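Side-chain contact in tRNA (guanine(26)-N(2))-dimethyltransferase (PDB 2DUL), which probably transfers two methyl groups from S-adenosyl-L-methionine to the exocyclic amine of guanine 26 in tRNA: residues Leu93-Glu98 with Ala106-Glu111. Sequence-based numbering, arbitrary orientation.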
loop_
_atom_site.group_PDB
_atom_site.type_symbol
_atom_site.label_atom_id
_atom_site.label_comp_id
_atom_site.label_asym_id
_atom_site.label_seq_id
_atom_site.Cartn_x
_atom_site.Cartn_y
_atom_site.Cartn_z
ATOM N N LEU A 93 -5.717 25.202 -13.258
ATOM C CA LEU A 93 -4.747 26.038 -12.568
ATOM C C LEU A 93 -3.349 25.520 -12.883
ATOM O O LEU A 93 -2.360 26.227 -12.703
ATOM C CB LEU A 93 -4.992 25.990 -11.056
ATOM C CG LEU A 93 -4.127 26.891 -10.170
ATOM C CD1 LEU A 93 -4.297 28.342 -10.606
ATOM C CD2 LEU A 93 -4.529 26.714 -8.711
ATOM N N ASN A 94 -3.278 24.287 -13.375
ATOM C CA ASN A 94 -2.000 23.659 -13.687
ATOM C C ASN A 94 -1.797 23.328 -15.162
ATOM O O ASN A 94 -0.698 22.956 -15.573
ATOM C CB ASN A 94 -1.855 22.383 -12.857
ATOM C CG ASN A 94 -1.778 22.665 -11.373
ATOM O OD1 ASN A 94 -0.715 22.987 -10.851
ATOM N ND2 ASN A 94 -2.912 22.569 -10.688
ATOM N N PHE A 95 -2.853 23.463 -15.955
ATOM C CA PHE A 95 -2.779 23.165 -17.380
ATOM C C PHE A 95 -3.507 24.230 -18.192
ATOM O O PHE A 95 -4.444 24.864 -17.705
ATOM C CB PHE A 95 -3.411 21.799 -17.658
ATOM C CG PHE A 95 -2.677 20.652 -17.025
ATOM C CD1 PHE A 95 -1.603 20.054 -17.673
ATOM C CD2 PHE A 95 -3.047 20.182 -15.770
ATOM C CE1 PHE A 95 -0.906 19.002 -17.079
ATOM C CE2 PHE A 95 -2.357 19.132 -15.168
ATOM C CZ PHE A 95 -1.283 18.540 -15.826
ATOM N N ASP A 96 -3.063 24.430 -19.427
ATOM C CA ASP A 96 -3.696 25.395 -20.317
ATOM C C ASP A 96 -4.577 24.607 -21.273
ATOM O O ASP A 96 -4.558 23.377 -21.261
ATOM C CB ASP A 96 -2.643 26.178 -21.109
ATOM C CG ASP A 96 -1.753 27.026 -20.220
ATOM O OD1 ASP A 96 -2.294 27.787 -19.390
ATOM O OD2 ASP A 96 -0.515 26.935 -20.356
ATOM N N GLY A 97 -5.351 25.305 -22.093
ATOM C CA GLY A 97 -6.205 24.614 -23.038
ATOM C C GLY A 97 -7.686 24.729 -22.743
ATOM O O GLY A 97 -8.107 25.454 -21.842
ATOM N N GLU A 98 -8.484 23.996 -23.509
ATOM C CA GLU A 98 -9.927 24.026 -23.338
ATOM C C GLU A 98 -10.442 22.779 -22.622
ATOM O O GLU A 98 -10.395 21.674 -23.165
ATOM C CB GLU A 98 -10.608 24.154 -24.705
ATOM C CG GLU A 98 -12.110 24.403 -24.639
ATOM C CD GLU A 98 -12.451 25.765 -24.055
ATOM O OE1 GLU A 98 -13.655 26.047 -23.864
ATOM O OE2 GLU A 98 -11.516 26.553 -23.791
ATOM N N ALA A 106 -15.485 16.373 -17.915
ATOM C CA ALA A 106 -14.721 17.431 -18.577
ATOM C C ALA A 106 -13.402 16.847 -19.054
ATOM O O ALA A 106 -12.690 16.206 -18.288
ATOM C CB ALA A 106 -14.473 18.586 -17.609
ATOM N N ILE A 107 -13.072 17.086 -20.318
ATOM C CA ILE A 107 -11.864 16.525 -20.897
ATOM C C ILE A 107 -10.941 17.552 -21.539
ATOM O O ILE A 107 -11.388 18.409 -22.300
ATOM C CB ILE A 107 -12.243 15.469 -21.954
ATOM C CG1 ILE A 107 -13.174 14.432 -21.320
ATOM C CG2 ILE A 107 -10.986 14.807 -22.512
ATOM C CD1 ILE A 107 -13.749 13.431 -22.300
ATOM N N LEU A 108 -9.652 17.455 -21.223
ATOM C CA LEU A 108 -8.643 18.355 -21.778
ATOM C C LEU A 108 -7.688 17.506 -22.609
ATOM O O LEU A 108 -7.042 16.604 -22.083
ATOM C CB LEU A 108 -7.876 19.051 -20.653
ATOM C CG LEU A 108 -6.750 20.020 -21.045
ATOM C CD1 LEU A 108 -7.304 21.219 -21.813
ATOM C CD2 LEU A 108 -6.050 20.497 -19.780
ATOM N N LYS A 109 -7.591 17.784 -23.904
ATOM C CA LYS A 109 -6.712 16.986 -24.755
ATOM C C LYS A 109 -5.396 17.669 -25.116
ATOM O O LYS A 109 -5.184 18.053 -26.266
ATOM C CB LYS A 109 -7.457 16.576 -26.031
ATOM C CG LYS A 109 -8.672 15.682 -25.767
ATOM C CD LYS A 109 -9.217 15.053 -27.045
ATOM C CE LYS A 109 -10.316 14.043 -26.727
ATOM N NZ LYS A 109 -10.843 13.358 -27.941
ATOM N N GLY A 110 -4.509 17.804 -24.132
ATOM C CA GLY A 110 -3.220 18.436 -24.370
ATOM C C GLY A 110 -2.113 17.403 -24.463
ATOM O O GLY A 110 -2.377 16.256 -24.819
ATOM N N GLU A 111 -0.878 17.792 -24.150
ATOM C CA GLU A 111 0.233 16.847 -24.201
ATOM C C GLU A 111 -0.229 15.608 -23.453
ATOM O O GLU A 111 0.031 14.476 -23.861
ATOM C CB GLU A 111 1.477 17.427 -23.534
ATOM C CG GLU A 111 2.613 16.426 -23.389
ATOM C CD GLU A 111 3.920 17.079 -22.992
ATOM O OE1 GLU A 111 3.903 17.986 -22.130
ATOM O OE2 GLU A 111 4.968 16.676 -23.538
HETATM O O HOH W 1 -9.074 20.012 -25.052
#
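Leu108, near the end of strand 105-109, reaches across to the bent chain Phe95-Glu98 that leaves helix 81-94, and nearly the whole contact is built on its side chain. Its CB stands back from the loop. Leu108 CG, anti to the backbone N (chi1 179°), is carried to 4.0 Å from Asp96 O. Beyond it, Asp96 O lies against both methyls. Leu108 CD1 settles against the loop backbone, with Glu98 O at 3.4 Å and Glu98 N at 3.5 Å, and also meets the carbonyl carbon of Gly97. Leu108 CD2 touches both Phe95 CB and Asp96 O at 3.6 Å, while the Phe95 ring lies obliquely to this methyl and continues to Ala66 and Leu67 of helix 60-68 and to Ile114. The loop thus offers mostly main chain to the leucine, and Gly97 suits this: a CB there would fall 2.7 Å from Leu108 CD1, and its positive phi (111°) would press that CB against the preceding carbonyl O. Polar linkage comes through a water, which donates to Glu98 O at 2.8 Å and accepts from Lys109 N at 2.9 Å, bridging two backbone segments that share no direct hydrogen bond. Cut back to an alanine, Leu108 would probably leave a gap between strand and loop, with Phe95 CB losing this apolar partner and the Gly97 backbone freer to shift. Leu108 also touches Leu99 and pairs through its backbone with Ile114, tying the loop to the sheet at the protein surface. The arrangement belongs to the Rossmann-like fold of class I methyltransferases: the right-handed beta-alpha-beta crossover from strand 73-78 through helix 81-94 to parallel strand 113-118 is enlarged by two antiparallel strands, 105-109 beside 113-118 and 100-101 at the edge of the sheet.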